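Local coordinates for protein AxyAgu115A (Amphibacillus xylanus NBRC 15112, PDB 6NPS) that acts as a family GH115 alpha-glucuronidase, probably releasing glucuronic acid side groups from arabinoglucuronoxylan in coordination with alpha-arabinofuranosidases, at residues Trp179-Gly183 against Gly452-Thr456; Asn184-Asn189 against Asp628-Met634; Trp585-Asn591 against Lys651-Ser656; Phe692-Asp696 against Val775-Phe779. The protein carries 3 engineered substitutions. All coordinates share one frame. Residue numbers count along the deposited sequence, not the author numbering.

Interaction 1. Residues Trp179-Gly183 against Gly452-Thr456; sequences WPAFG and GDIAT
Phe182 packs on Ile454, Phe182 CE2 lying 3.8 Å from Ile454 CD1, and the pair illustrates how a TIM barrel closes: the loops leaving its first and last strands, 170-174 and 446-450, meet at the C-terminal ends of these adjacent parallel strands. In Trp179-Gly183 the Trp179-Pro180 peptide is cis, after which the chain turns into helix 181-190. The partner Gly452-Thr456 is irregular and begins at Gly452 with phi/psi 56/-126. Register is set by Phe182 and Asp453, whose CA atoms are 5.3 Å apart. Asp453 is in the m rotamer, and Phe182 N, in the opening part of the helix, donates to Asp453 OD2 at 2.7 Å, although the position of that oxygen is less certain. The ring of Phe182, with chi1 at -156° (t), presents its edge to the carbonyl O of Asp453. Trp185 meets its ring too, and Met197 and Leu204 of helix 195-207 touch Phe182 and Ile454 respectively, so the contact is buried. C-terminal strand ends are where TIM-barrel glycosidases keep their active sites, and a glycerol, probably from the crystallisation liquor, lies about 3 Å from the Trp179 side chain and may mark a pocket. Ile454, at phi/psi 71/-49, occupies the middle of a classic gamma turn, closed by Ala455 N donating to Asp453 O at 2.7 Å.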
loop_
_atom_site.group_PDB
_atom_site.type_symbol
_atom_site.label_atom_id
_atom_site.label_comp_id
_atom_site.label_asym_id
_atom_site.label_seq_id
_atom_site.Cartn_x
_atom_site.Cartn_y
_atom_site.Cartn_z
ATOM N N TRP A 179 -23.476 -8.078 -24.592
ATOM C CA TRP A 179 -23.850 -6.772 -24.100
ATOM C C TRP A 179 -22.701 -6.205 -23.283
ATOM O O TRP A 179 -22.057 -6.952 -22.540
ATOM C CB TRP A 179 -25.125 -6.826 -23.238
ATOM C CG TRP A 179 -26.380 -6.977 -24.076
ATOM C CD1 TRP A 179 -27.045 -8.143 -24.351
ATOM C CD2 TRP A 179 -27.094 -5.934 -24.775
ATOM N NE1 TRP A 179 -28.130 -7.891 -25.171
ATOM C CE2 TRP A 179 -28.182 -6.548 -25.448
ATOM C CE3 TRP A 179 -26.920 -4.547 -24.899
ATOM C CZ2 TRP A 179 -29.092 -5.820 -26.227
ATOM C CZ3 TRP A 179 -27.824 -3.828 -25.675
ATOM C CH2 TRP A 179 -28.897 -4.467 -26.326
ATOM N N PRO A 180 -22.414 -4.893 -23.391
ATOM C CA PRO A 180 -23.194 -3.902 -24.148
ATOM C C PRO A 180 -22.806 -3.752 -25.636
ATOM O O PRO A 180 -23.570 -3.173 -26.415
ATOM C CB PRO A 180 -22.895 -2.606 -23.390
ATOM C CG PRO A 180 -21.451 -2.789 -22.956
ATOM C CD PRO A 180 -21.264 -4.270 -22.698
ATOM N N ALA A 181 -21.638 -4.264 -26.020
ATOM C CA ALA A 181 -21.100 -4.022 -27.356
ATOM C C ALA A 181 -22.034 -4.457 -28.497
ATOM O O ALA A 181 -22.628 -3.605 -29.170
ATOM C CB ALA A 181 -19.744 -4.718 -27.500
ATOM N N PHE A 182 -22.146 -5.773 -28.730
ATOM C CA PHE A 182 -22.908 -6.292 -29.870
ATOM C C PHE A 182 -24.344 -5.783 -29.863
ATOM O O PHE A 182 -24.904 -5.480 -30.920
ATOM C CB PHE A 182 -22.892 -7.821 -29.850
ATOM C CG PHE A 182 -23.108 -8.471 -31.180
ATOM C CD1 PHE A 182 -24.375 -8.839 -31.598
ATOM C CD2 PHE A 182 -22.040 -8.788 -31.983
ATOM C CE1 PHE A 182 -24.567 -9.468 -32.814
ATOM C CE2 PHE A 182 -22.225 -9.411 -33.181
ATOM C CZ PHE A 182 -23.498 -9.758 -33.600
ATOM N N GLY A 183 -24.957 -5.693 -28.682
ATOM C CA GLY A 183 -26.342 -5.250 -28.619
ATOM C C GLY A 183 -26.521 -3.862 -29.206
ATOM O O GLY A 183 -27.331 -3.654 -30.112
ATOM N N GLY A 452 -17.147 -13.840 -28.323
ATOM C CA GLY A 452 -17.727 -12.611 -27.800
ATOM C C GLY A 452 -18.526 -11.842 -28.839
ATOM O O GLY A 452 -19.416 -12.405 -29.482
ATOM N N ASP A 453 -18.194 -10.564 -29.035
ATOM C CA ASP A 453 -18.861 -9.711 -30.010
ATOM C C ASP A 453 -18.183 -9.754 -31.366
ATOM O O ASP A 453 -18.442 -8.872 -32.184
ATOM C CB ASP A 453 -18.840 -8.262 -29.530
ATOM C CG ASP A 453 -19.422 -8.120 -28.142
ATOM O OD1 ASP A 453 -18.650 -8.241 -27.167
ATOM O OD2 ASP A 453 -20.647 -7.916 -28.017
ATOM N N ILE A 454 -17.323 -10.752 -31.603
ATOM C CA ILE A 454 -16.630 -11.028 -32.867
ATOM C C ILE A 454 -15.546 -10.008 -33.179
ATOM O O ILE A 454 -14.424 -10.382 -33.532
ATOM C CB ILE A 454 -17.603 -11.126 -34.056
ATOM C CG1 ILE A 454 -18.749 -12.111 -33.764
ATOM C CG2 ILE A 454 -16.794 -11.531 -35.297
ATOM C CD1 ILE A 454 -19.925 -12.028 -34.739
ATOM N N ALA A 455 -15.870 -8.723 -33.094
ATOM C CA ALA A 455 -14.897 -7.686 -33.445
ATOM C C ALA A 455 -13.538 -7.807 -32.757
ATOM O O ALA A 455 -13.452 -8.078 -31.562
ATOM C CB ALA A 455 -15.493 -6.308 -33.171
ATOM N N THR A 456 -12.466 -7.562 -33.534
ATOM C CA THR A 456 -11.049 -7.729 -33.194
ATOM C C THR A 456 -10.638 -9.192 -33.055
ATOM O O THR A 456 -9.442 -9.482 -32.923
ATOM C CB THR A 456 -10.627 -6.973 -31.911
ATOM O OG1 THR A 456 -10.990 -7.726 -30.751
ATOM C CG2 THR A 456 -11.303 -5.592 -31.846
#

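Interaction 2. Residues Asn184-Asn189 against Asp628-Met634; sequences NWSAKN and DGKFYGM
Asn184 begins the helical side by setting its backbone O 4.1 Å from CD1 of Tyr632, at the ring edge, while its ND2 bonds to Pro180. Trp185 follows, its CA 5.0 Å from that of Gly633. In the t rotamer its indole reaches across two overlapping turns, type I over Gly629-Tyr632 and type II over Phe631-Met634. Trp185 NE1 donates to Lys630 O at 2.8 Å, and Met634, m at chi1 and chi2, covers one face of the indole: its CE is 3.8 Å from the five-membered ring centroid in a CH-pi contact and its SD 4.5 Å away, a Met-aromatic pair. One turn on, Lys188 lays CD 3.4 Å from Tyr632 CB. Asn189 finishes with ND2 donating to Gly629 O at 3.3 Å. The two side-chain donors thus read successive carbonyls of a chain leaving its helix. The contact joins helix 181-190 of the barrel to the C-terminal end of helix 601-629, while the Phe631 side chain packs on Thr565 and Ala569 of helix 564-596.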
loop_
_atom_site.group_PDB
_atom_site.type_symbol
_atom_site.label_atom_id
_atom_site.label_comp_id
_atom_site.label_asym_id
_atom_site.label_seq_id
_atom_site.Cartn_x
_atom_site.Cartn_y
_atom_site.Cartn_z
ATOM N N ASN A 184 -25.722 -2.904 -28.731
ATOM C CA ASN A 184 -25.757 -1.547 -29.276
ATOM C C ASN A 184 -25.373 -1.514 -30.751
ATOM O O ASN A 184 -25.906 -0.710 -31.522
ATOM C CB ASN A 184 -24.809 -0.655 -28.488
ATOM C CG ASN A 184 -25.392 -0.236 -27.168
ATOM O OD1 ASN A 184 -26.024 0.808 -27.077
ATOM N ND2 ASN A 184 -25.180 -1.045 -26.135
ATOM N N TRP A 185 -24.420 -2.347 -31.150
ATOM C CA TRP A 185 -23.995 -2.381 -32.547
ATOM C C TRP A 185 -25.133 -2.860 -33.440
ATOM O O TRP A 185 -25.468 -2.223 -34.443
ATOM C CB TRP A 185 -22.776 -3.298 -32.696
ATOM C CG TRP A 185 -22.329 -3.533 -34.106
ATOM C CD1 TRP A 185 -21.620 -2.678 -34.884
ATOM C CD2 TRP A 185 -22.593 -4.688 -34.910
ATOM N NE1 TRP A 185 -21.392 -3.237 -36.135
ATOM C CE2 TRP A 185 -21.971 -4.475 -36.171
ATOM C CE3 TRP A 185 -23.257 -5.898 -34.684
ATOM C CZ2 TRP A 185 -22.008 -5.427 -37.207
ATOM C CZ3 TRP A 185 -23.309 -6.848 -35.727
ATOM C CH2 TRP A 185 -22.682 -6.602 -36.967
ATOM N N SER A 186 -25.732 -3.991 -33.077
ATOM C CA SER A 186 -26.877 -4.531 -33.812
ATOM C C SER A 186 -28.034 -3.525 -33.873
ATOM O O SER A 186 -28.614 -3.297 -34.941
ATOM C CB SER A 186 -27.325 -5.831 -33.153
ATOM O OG SER A 186 -28.203 -5.463 -32.104
ATOM N N ALA A 187 -28.391 -2.920 -32.734
ATOM C CA ALA A 187 -29.491 -1.951 -32.716
ATOM C C ALA A 187 -29.223 -0.776 -33.659
ATOM O O ALA A 187 -30.048 -0.453 -34.520
ATOM C CB ALA A 187 -29.737 -1.449 -31.290
ATOM N N LYS A 188 -28.064 -0.125 -33.521
ATOM C CA LYS A 188 -27.763 1.043 -34.349
ATOM C C LYS A 188 -27.697 0.703 -35.837
ATOM O O LYS A 188 -28.216 1.453 -36.671
ATOM C CB LYS A 188 -26.442 1.672 -33.906
ATOM C CG LYS A 188 -26.098 2.957 -34.636
ATOM C CD LYS A 188 -24.637 2.935 -35.066
ATOM C CE LYS A 188 -24.323 3.829 -36.273
ATOM N NZ LYS A 188 -23.868 5.209 -35.840
ATOM N N ASN A 189 -27.038 -0.407 -36.199
ATOM C CA ASN A 189 -26.784 -0.708 -37.603
ATOM C C ASN A 189 -27.877 -1.550 -38.259
ATOM O O ASN A 189 -27.916 -1.628 -39.492
ATOM C CB ASN A 189 -25.440 -1.428 -37.756
ATOM C CG ASN A 189 -24.236 -0.475 -37.637
ATOM O OD1 ASN A 189 -24.190 0.572 -38.282
ATOM N ND2 ASN A 189 -23.269 -0.841 -36.801
ATOM N N ASP A 628 -18.781 5.663 -40.919
ATOM C CA ASP A 628 -20.161 5.985 -40.549
ATOM C C ASP A 628 -20.712 5.031 -39.486
ATOM O O ASP A 628 -21.847 4.564 -39.571
ATOM C CB ASP A 628 -21.071 6.006 -41.783
ATOM C CG ASP A 628 -22.439 6.645 -41.499
ATOM O OD1 ASP A 628 -22.472 7.787 -40.971
ATOM O OD2 ASP A 628 -23.483 6.002 -41.796
ATOM N N GLY A 629 -19.906 4.749 -38.464
ATOM C CA GLY A 629 -20.384 3.935 -37.360
ATOM C C GLY A 629 -20.501 2.461 -37.675
ATOM O O GLY A 629 -21.299 1.750 -37.041
ATOM N N LYS A 630 -19.728 1.982 -38.660
ATOM C CA LYS A 630 -19.681 0.560 -38.990
ATOM C C LYS A 630 -19.397 -0.311 -37.761
ATOM O O LYS A 630 -19.946 -1.419 -37.643
ATOM C CB LYS A 630 -18.605 0.338 -40.071
ATOM C CG LYS A 630 -18.540 -1.071 -40.657
ATOM C CD LYS A 630 -17.295 -1.250 -41.546
ATOM C CE LYS A 630 -17.343 -2.538 -42.402
ATOM N NZ LYS A 630 -18.590 -3.357 -42.258
ATOM N N PHE A 631 -18.542 0.166 -36.840
ATOM C CA PHE A 631 -18.184 -0.566 -35.626
ATOM C C PHE A 631 -18.772 0.061 -34.361
ATOM O O PHE A 631 -18.273 -0.197 -33.262
ATOM C CB PHE A 631 -16.660 -0.673 -35.498
ATOM C CG PHE A 631 -16.016 -1.170 -36.754
ATOM C CD1 PHE A 631 -16.131 -2.520 -37.113
ATOM C CD2 PHE A 631 -15.374 -0.300 -37.615
ATOM C CE1 PHE A 631 -15.579 -2.995 -38.323
ATOM C CE2 PHE A 631 -14.819 -0.776 -38.822
ATOM C CZ PHE A 631 -14.928 -2.121 -39.167
ATOM N N TYR A 632 -19.820 0.858 -34.492
ATOM C CA TYR A 632 -20.360 1.552 -33.328
ATOM C C TYR A 632 -20.727 0.577 -32.212
ATOM O O TYR A 632 -21.436 -0.409 -32.428
ATOM C CB TYR A 632 -21.576 2.370 -33.728
ATOM C CG TYR A 632 -22.268 3.032 -32.558
ATOM C CD1 TYR A 632 -23.350 2.420 -31.929
ATOM C CD2 TYR A 632 -21.839 4.273 -32.077
ATOM C CE1 TYR A 632 -23.994 3.015 -30.860
ATOM C CE2 TYR A 632 -22.479 4.880 -30.998
ATOM C CZ TYR A 632 -23.560 4.244 -30.399
ATOM O OH TYR A 632 -24.212 4.827 -29.334
ATOM N N GLY A 633 -20.249 0.867 -31.005
ATOM C CA GLY A 633 -20.557 0.068 -29.844
ATOM C C GLY A 633 -19.646 -1.119 -29.617
ATOM O O GLY A 633 -19.624 -1.654 -28.498
ATOM N N MET A 634 -18.855 -1.520 -30.626
ATOM C CA MET A 634 -18.015 -2.710 -30.496
ATOM C C MET A 634 -16.919 -2.551 -29.448
ATOM O O MET A 634 -16.360 -3.557 -29.004
ATOM C CB MET A 634 -17.379 -3.052 -31.850
ATOM C CG MET A 634 -18.342 -3.701 -32.821
ATOM S SD MET A 634 -19.066 -5.192 -32.104
ATOM C CE MET A 634 -19.522 -6.053 -33.643
#

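Interaction 3. Residues Trp585-Asn591 against Lys651-Ser656; sequences WLLNGKN and KNPVLS
This is a polar helix-to-strand contact, partly mediated by water, between the long helix 564-596 and the extended chain that leads into strand 655-657, at the interface with the second subunit. Trp585, Asn588 and Asn591, at intervals of three residues, form one face of the helix, and Lys651-Ser656 runs along it; CA atoms are 6.7 Å apart for Asn588 and Pro653 and 6.4 Å for Asn591 and Ser656. At one end Trp585 (m, chi2 117°) receives Pro653 over its six-membered ring, with Pro653 CG 3.9 Å from the centroid and 17° off the normal, a CH-pi contact. Asn588, in the t rotamer, sends ND2 to Val654 O at 3.0 Å, while its OD1 accepts from water 1 at 2.7 Å, which in turn accepts from Val654 N at 3.0 Å. The strand belongs to a sheet that crosses subunits: Leu655 pairs antiparallel with a strand of the second subunit, so the sheet continues across the interface, and the helix packs beside it. Asn591, also t, treats Ser656 as a neighbouring strand would: Ser656 N donates to Asn591 OD1 at 2.9 Å and Asn591 ND2 to Ser656 O at 2.8 Å. That ND2 also bonds to Ala602. Water 2 donates to Asn591 OD1 at 3.2 Å and to Val654 O at 2.7 Å, and accepts from Ser656 OG at 2.7 Å.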
loop_
_atom_site.group_PDB
_atom_site.type_symbol
_atom_site.label_atom_id
_atom_site.label_comp_id
_atom_site.label_asym_id
_atom_site.label_seq_id
_atom_site.Cartn_x
_atom_site.Cartn_y
_atom_site.Cartn_z
ATOM N N TRP A 585 -0.562 1.234 -17.278
ATOM C CA TRP A 585 -0.363 0.572 -15.993
ATOM C C TRP A 585 1.110 0.429 -15.634
ATOM O O TRP A 585 1.464 0.473 -14.456
ATOM C CB TRP A 585 -1.026 -0.796 -16.013
ATOM C CG TRP A 585 -2.541 -0.710 -15.890
ATOM C CD1 TRP A 585 -3.460 -1.108 -16.817
ATOM C CD2 TRP A 585 -3.273 -0.229 -14.763
ATOM N NE1 TRP A 585 -4.733 -0.907 -16.330
ATOM C CE2 TRP A 585 -4.649 -0.363 -15.074
ATOM C CE3 TRP A 585 -2.894 0.305 -13.509
ATOM C CZ2 TRP A 585 -5.667 0.012 -14.186
ATOM C CZ3 TRP A 585 -3.899 0.684 -12.627
ATOM C CH2 TRP A 585 -5.279 0.525 -12.966
ATOM N N LEU A 586 1.959 0.134 -16.620
ATOM C CA LEU A 586 3.387 0.036 -16.382
ATOM C C LEU A 586 3.959 1.378 -15.925
ATOM O O LEU A 586 4.754 1.419 -14.983
ATOM C CB LEU A 586 4.093 -0.451 -17.645
ATOM C CG LEU A 586 3.758 -1.892 -18.034
ATOM C CD1 LEU A 586 4.299 -2.137 -19.432
ATOM C CD2 LEU A 586 4.355 -2.839 -17.077
ATOM N N LEU A 587 3.558 2.479 -16.576
ATOM C CA LEU A 587 3.942 3.817 -16.098
ATOM C C LEU A 587 3.398 4.109 -14.709
ATOM O O LEU A 587 4.044 4.806 -13.910
ATOM C CB LEU A 587 3.458 4.895 -17.095
ATOM C CG LEU A 587 4.151 4.883 -18.449
ATOM C CD1 LEU A 587 3.389 5.775 -19.379
ATOM C CD2 LEU A 587 5.680 5.409 -18.361
ATOM N N ASN A 588 2.163 3.670 -14.419
ATOM C CA ASN A 588 1.610 3.864 -13.087
ATOM C C ASN A 588 2.463 3.143 -12.039
ATOM O O ASN A 588 2.648 3.649 -10.917
ATOM C CB ASN A 588 0.137 3.369 -13.071
ATOM C CG ASN A 588 -0.596 3.653 -11.763
ATOM O OD1 ASN A 588 -1.533 2.922 -11.415
ATOM N ND2 ASN A 588 -0.230 4.728 -11.064
ATOM N N GLY A 589 2.955 1.951 -12.373
ATOM C CA GLY A 589 3.879 1.267 -11.475
ATOM C C GLY A 589 5.160 2.059 -11.225
ATOM O O GLY A 589 5.609 2.169 -10.087
ATOM N N LYS A 590 5.750 2.637 -12.272
ATOM C CA LYS A 590 6.933 3.485 -12.059
ATOM C C LYS A 590 6.586 4.725 -11.247
ATOM O O LYS A 590 7.355 5.119 -10.359
ATOM C CB LYS A 590 7.545 3.885 -13.395
ATOM C CG LYS A 590 8.123 2.701 -14.197
ATOM C CD LYS A 590 8.634 3.188 -15.569
ATOM C CE LYS A 590 9.655 4.239 -15.362
ATOM N NZ LYS A 590 10.839 3.878 -16.149
ATOM N N ASN A 591 5.406 5.317 -11.511
ATOM C CA ASN A 591 4.961 6.515 -10.801
ATOM C C ASN A 591 4.842 6.247 -9.313
ATOM O O ASN A 591 5.374 6.992 -8.476
ATOM C CB ASN A 591 3.612 6.979 -11.377
ATOM C CG ASN A 591 2.844 7.903 -10.423
ATOM O OD1 ASN A 591 1.775 7.529 -9.904
ATOM N ND2 ASN A 591 3.393 9.104 -10.168
ATOM N N LYS A 651 -11.724 0.296 -11.258
ATOM C CA LYS A 651 -11.098 1.545 -10.835
ATOM C C LYS A 651 -9.931 1.919 -11.736
ATOM O O LYS A 651 -9.143 1.069 -12.171
ATOM C CB LYS A 651 -10.623 1.469 -9.379
ATOM C CG LYS A 651 -11.801 1.430 -8.385
ATOM C CD LYS A 651 -11.330 1.165 -6.967
ATOM C CE LYS A 651 -12.544 1.042 -6.018
ATOM N NZ LYS A 651 -13.325 -0.215 -6.235
ATOM N N ASN A 652 -9.820 3.222 -11.976
ATOM C CA ASN A 652 -8.728 3.779 -12.763
ATOM C C ASN A 652 -7.409 3.774 -11.975
ATOM O O ASN A 652 -7.402 3.608 -10.746
ATOM C CB ASN A 652 -9.102 5.202 -13.174
ATOM C CG ASN A 652 -9.981 5.225 -14.399
ATOM O OD1 ASN A 652 -9.925 4.307 -15.209
ATOM N ND2 ASN A 652 -10.797 6.261 -14.540
ATOM N N PRO A 653 -6.278 3.969 -12.661
ATOM C CA PRO A 653 -4.997 4.158 -11.943
ATOM C C PRO A 653 -5.092 5.320 -10.976
ATOM O O PRO A 653 -5.714 6.347 -11.270
ATOM C CB PRO A 653 -3.992 4.473 -13.064
ATOM C CG PRO A 653 -4.643 3.973 -14.321
ATOM C CD PRO A 653 -6.124 4.037 -14.132
ATOM N N VAL A 654 -4.488 5.152 -9.807
ATOM C CA VAL A 654 -4.386 6.233 -8.842
ATOM C C VAL A 654 -3.018 6.891 -9.048
ATOM O O VAL A 654 -1.992 6.198 -9.083
ATOM C CB VAL A 654 -4.531 5.712 -7.406
ATOM C CG1 VAL A 654 -4.306 6.871 -6.388
ATOM C CG2 VAL A 654 -5.919 5.075 -7.193
ATOM N N LEU A 655 -2.995 8.208 -9.212
ATOM C CA LEU A 655 -1.735 8.902 -9.504
ATOM C C LEU A 655 -1.107 9.352 -8.199
ATOM O O LEU A 655 -1.806 9.870 -7.321
ATOM C CB LEU A 655 -1.965 10.143 -10.363
ATOM C CG LEU A 655 -2.799 9.921 -11.620
ATOM C CD1 LEU A 655 -2.966 11.247 -12.310
ATOM C CD2 LEU A 655 -2.072 8.936 -12.501
ATOM N N SER A 656 0.214 9.212 -8.086
ATOM C CA SER A 656 0.916 9.672 -6.894
ATOM C C SER A 656 1.713 10.905 -7.280
ATOM O O SER A 656 2.397 10.889 -8.305
ATOM C CB SER A 656 1.865 8.605 -6.363
ATOM O OG SER A 656 1.165 7.460 -5.894
HETATM O O HOH W 1 -3.051 2.606 -9.255
HETATM O O HOH W 2 0.296 5.723 -7.702
#

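Interaction 4. Residues Phe692-Asp696 against Val775-Phe779; sequences FLEPD and VNNDF
Pro695 is the bump of this contact, pressed into a hollow lined by Val775, Asn777 and Phe779, with the poorly ordered Asp778 at the rim, at the margin of a two-sheet, all-beta domain consistent with a beta-sandwich. Val775 closes strand 766-775, after which the chain turns away; on the other side a short 3-10 segment ends at Leu693 and the chain then runs extended through Glu694 to Pro695. CA atoms match Leu693 to Val775 at 4.7 Å and Pro695 to Asn776 at 4.9 Å. One backbone bond sets this alignment: Val775 N donates to Phe692 O at 3.1 Å, nearly straight at 169°. Arg748 also bonds to Phe692 O and to Val775 O, tying both segments together. Val775 (t) is a second bump, fitting between Leu693, whose CD2 is 3.8 Å from Val775 CG2, and Pro695, whose CG is 4.1 Å from Val775 CG1. Pro695 CA makes a CA-H...O contact with Val775 O at 3.4 Å. The hollow's far wall is shaped by an Asx turn, Phe779 N donating to Asn777 OD1 at 3.2 Å; Phe779 offers its ring edge, CE2 3.8 Å from Pro695 CG. The proline's closest approach is to Asn777, whose buried O lies 3.0 Å from Pro695 CG.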
loop_
_atom_site.group_PDB
_atom_site.type_symbol
_atom_site.label_atom_id
_atom_site.label_comp_id
_atom_site.label_asym_id
_atom_site.label_seq_id
_atom_site.Cartn_x
_atom_site.Cartn_y
_atom_site.Cartn_z
ATOM N N PHE A 692 28.557 -7.095 -14.005
ATOM C CA PHE A 692 29.784 -7.615 -14.622
ATOM C C PHE A 692 30.171 -8.973 -14.070
ATOM O O PHE A 692 31.206 -9.507 -14.467
ATOM C CB PHE A 692 30.951 -6.621 -14.444
ATOM C CG PHE A 692 30.657 -5.268 -15.036
ATOM C CD1 PHE A 692 30.792 -5.047 -16.399
ATOM C CD2 PHE A 692 30.186 -4.226 -14.234
ATOM C CE1 PHE A 692 30.494 -3.788 -16.957
ATOM C CE2 PHE A 692 29.872 -2.990 -14.780
ATOM C CZ PHE A 692 30.026 -2.768 -16.138
ATOM N N LEU A 693 29.343 -9.556 -13.192
ATOM C CA LEU A 693 29.530 -10.943 -12.793
ATOM C C LEU A 693 29.268 -11.916 -13.940
ATOM O O LEU A 693 29.621 -13.093 -13.825
ATOM C CB LEU A 693 28.623 -11.250 -11.591
ATOM C CG LEU A 693 29.068 -10.624 -10.256
ATOM C CD1 LEU A 693 28.137 -10.988 -9.131
ATOM C CD2 LEU A 693 30.527 -11.010 -9.867
ATOM N N GLU A 694 28.691 -11.454 -15.068
ATOM C CA GLU A 694 28.704 -12.304 -16.267
ATOM C C GLU A 694 29.805 -11.857 -17.218
ATOM O O GLU A 694 29.843 -10.678 -17.593
ATOM C CB GLU A 694 27.343 -12.244 -16.958
ATOM C CG GLU A 694 26.257 -12.575 -15.938
ATOM C CD GLU A 694 24.816 -12.692 -16.474
ATOM O OE1 GLU A 694 24.368 -11.860 -17.299
ATOM O OE2 GLU A 694 24.111 -13.609 -16.006
ATOM N N PRO A 695 30.679 -12.777 -17.641
ATOM C CA PRO A 695 31.886 -12.391 -18.395
ATOM C C PRO A 695 31.624 -11.669 -19.705
ATOM O O PRO A 695 32.504 -10.934 -20.166
ATOM C CB PRO A 695 32.582 -13.732 -18.674
ATOM C CG PRO A 695 31.850 -14.753 -17.925
ATOM C CD PRO A 695 30.502 -14.235 -17.577
ATOM N N ASP A 696 30.479 -11.853 -20.340
ATOM C CA ASP A 696 30.246 -11.201 -21.614
ATOM C C ASP A 696 29.466 -9.902 -21.493
ATOM O O ASP A 696 29.053 -9.351 -22.518
ATOM C CB ASP A 696 29.519 -12.151 -22.576
ATOM C CG ASP A 696 28.164 -12.611 -22.058
ATOM O OD1 ASP A 696 27.820 -12.365 -20.878
ATOM O OD2 ASP A 696 27.443 -13.254 -22.852
ATOM N N VAL A 775 33.538 -10.807 -12.982
ATOM C CA VAL A 775 34.034 -12.110 -13.419
ATOM C C VAL A 775 34.546 -11.954 -14.852
ATOM O O VAL A 775 33.835 -11.446 -15.731
ATOM C CB VAL A 775 32.941 -13.192 -13.310
ATOM C CG1 VAL A 775 33.354 -14.452 -14.071
ATOM C CG2 VAL A 775 32.635 -13.510 -11.824
ATOM N N ASN A 776 35.798 -12.338 -15.087
ATOM C CA ASN A 776 36.392 -12.191 -16.404
ATOM C C ASN A 776 36.875 -13.525 -16.958
ATOM O O ASN A 776 37.545 -13.554 -17.997
ATOM C CB ASN A 776 37.549 -11.177 -16.329
ATOM C CG ASN A 776 37.837 -10.510 -17.653
ATOM O OD1 ASN A 776 36.934 -10.140 -18.400
ATOM N ND2 ASN A 776 39.117 -10.379 -17.965
ATOM N N ASN A 777 36.655 -14.600 -16.215
ATOM C CA ASN A 777 36.786 -15.962 -16.681
ATOM C C ASN A 777 35.697 -16.218 -17.705
ATOM O O ASN A 777 34.518 -16.119 -17.371
ATOM C CB ASN A 777 36.614 -16.879 -15.476
ATOM C CG ASN A 777 37.111 -18.259 -15.715
ATOM O OD1 ASN A 777 37.265 -18.677 -16.867
ATOM N ND2 ASN A 777 37.376 -18.995 -14.635
ATOM N N ASP A 778 36.044 -16.548 -18.937
ATOM C CA ASP A 778 34.948 -16.785 -19.870
ATOM C C ASP A 778 34.544 -18.257 -19.977
ATOM O O ASP A 778 33.563 -18.562 -20.669
ATOM C CB ASP A 778 35.269 -16.210 -21.253
ATOM C CG ASP A 778 34.121 -15.356 -21.802
ATOM O OD1 ASP A 778 34.384 -14.232 -22.288
ATOM O OD2 ASP A 778 32.953 -15.807 -21.739
ATOM N N PHE A 779 35.248 -19.166 -19.295
ATOM C CA PHE A 779 34.782 -20.538 -19.072
ATOM C C PHE A 779 34.801 -21.381 -20.350
ATOM O O PHE A 779 34.014 -22.322 -20.499
ATOM C CB PHE A 779 33.384 -20.550 -18.437
ATOM C CG PHE A 779 33.304 -19.803 -17.143
ATOM C CD1 PHE A 779 33.868 -20.330 -15.990
ATOM C CD2 PHE A 779 32.679 -18.568 -17.077
ATOM C CE1 PHE A 779 33.799 -19.629 -14.786
ATOM C CE2 PHE A 779 32.598 -17.875 -15.886
ATOM C CZ PHE A 779 33.162 -18.394 -14.742
#

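Overall arrangement
Interactions 1 and 2 are one continuous patch, their centres 10 Å apart, on consecutive parts of the chain that enters and forms helix 181-190; Ala181 CB touches Gly633 O at 3.2 Å, and their segments alternate along the chain. Together they join the barrel's closing seam to the end of helix 601-629. Interaction 3 lies further along the helical region, its centre about 32 Å from that of interaction 2; helices 564-596 and 601-629 and strand 655-657 follow one another in sequence and link the two, carrying the fold from the barrel to the dimer interface. Interaction 4 comes last, in the all-beta domain, 60 Å from interaction 2 between centres and across the chain's centre. The contacts thus sample the barrel, the helical region at the dimer interface and the all-beta domain.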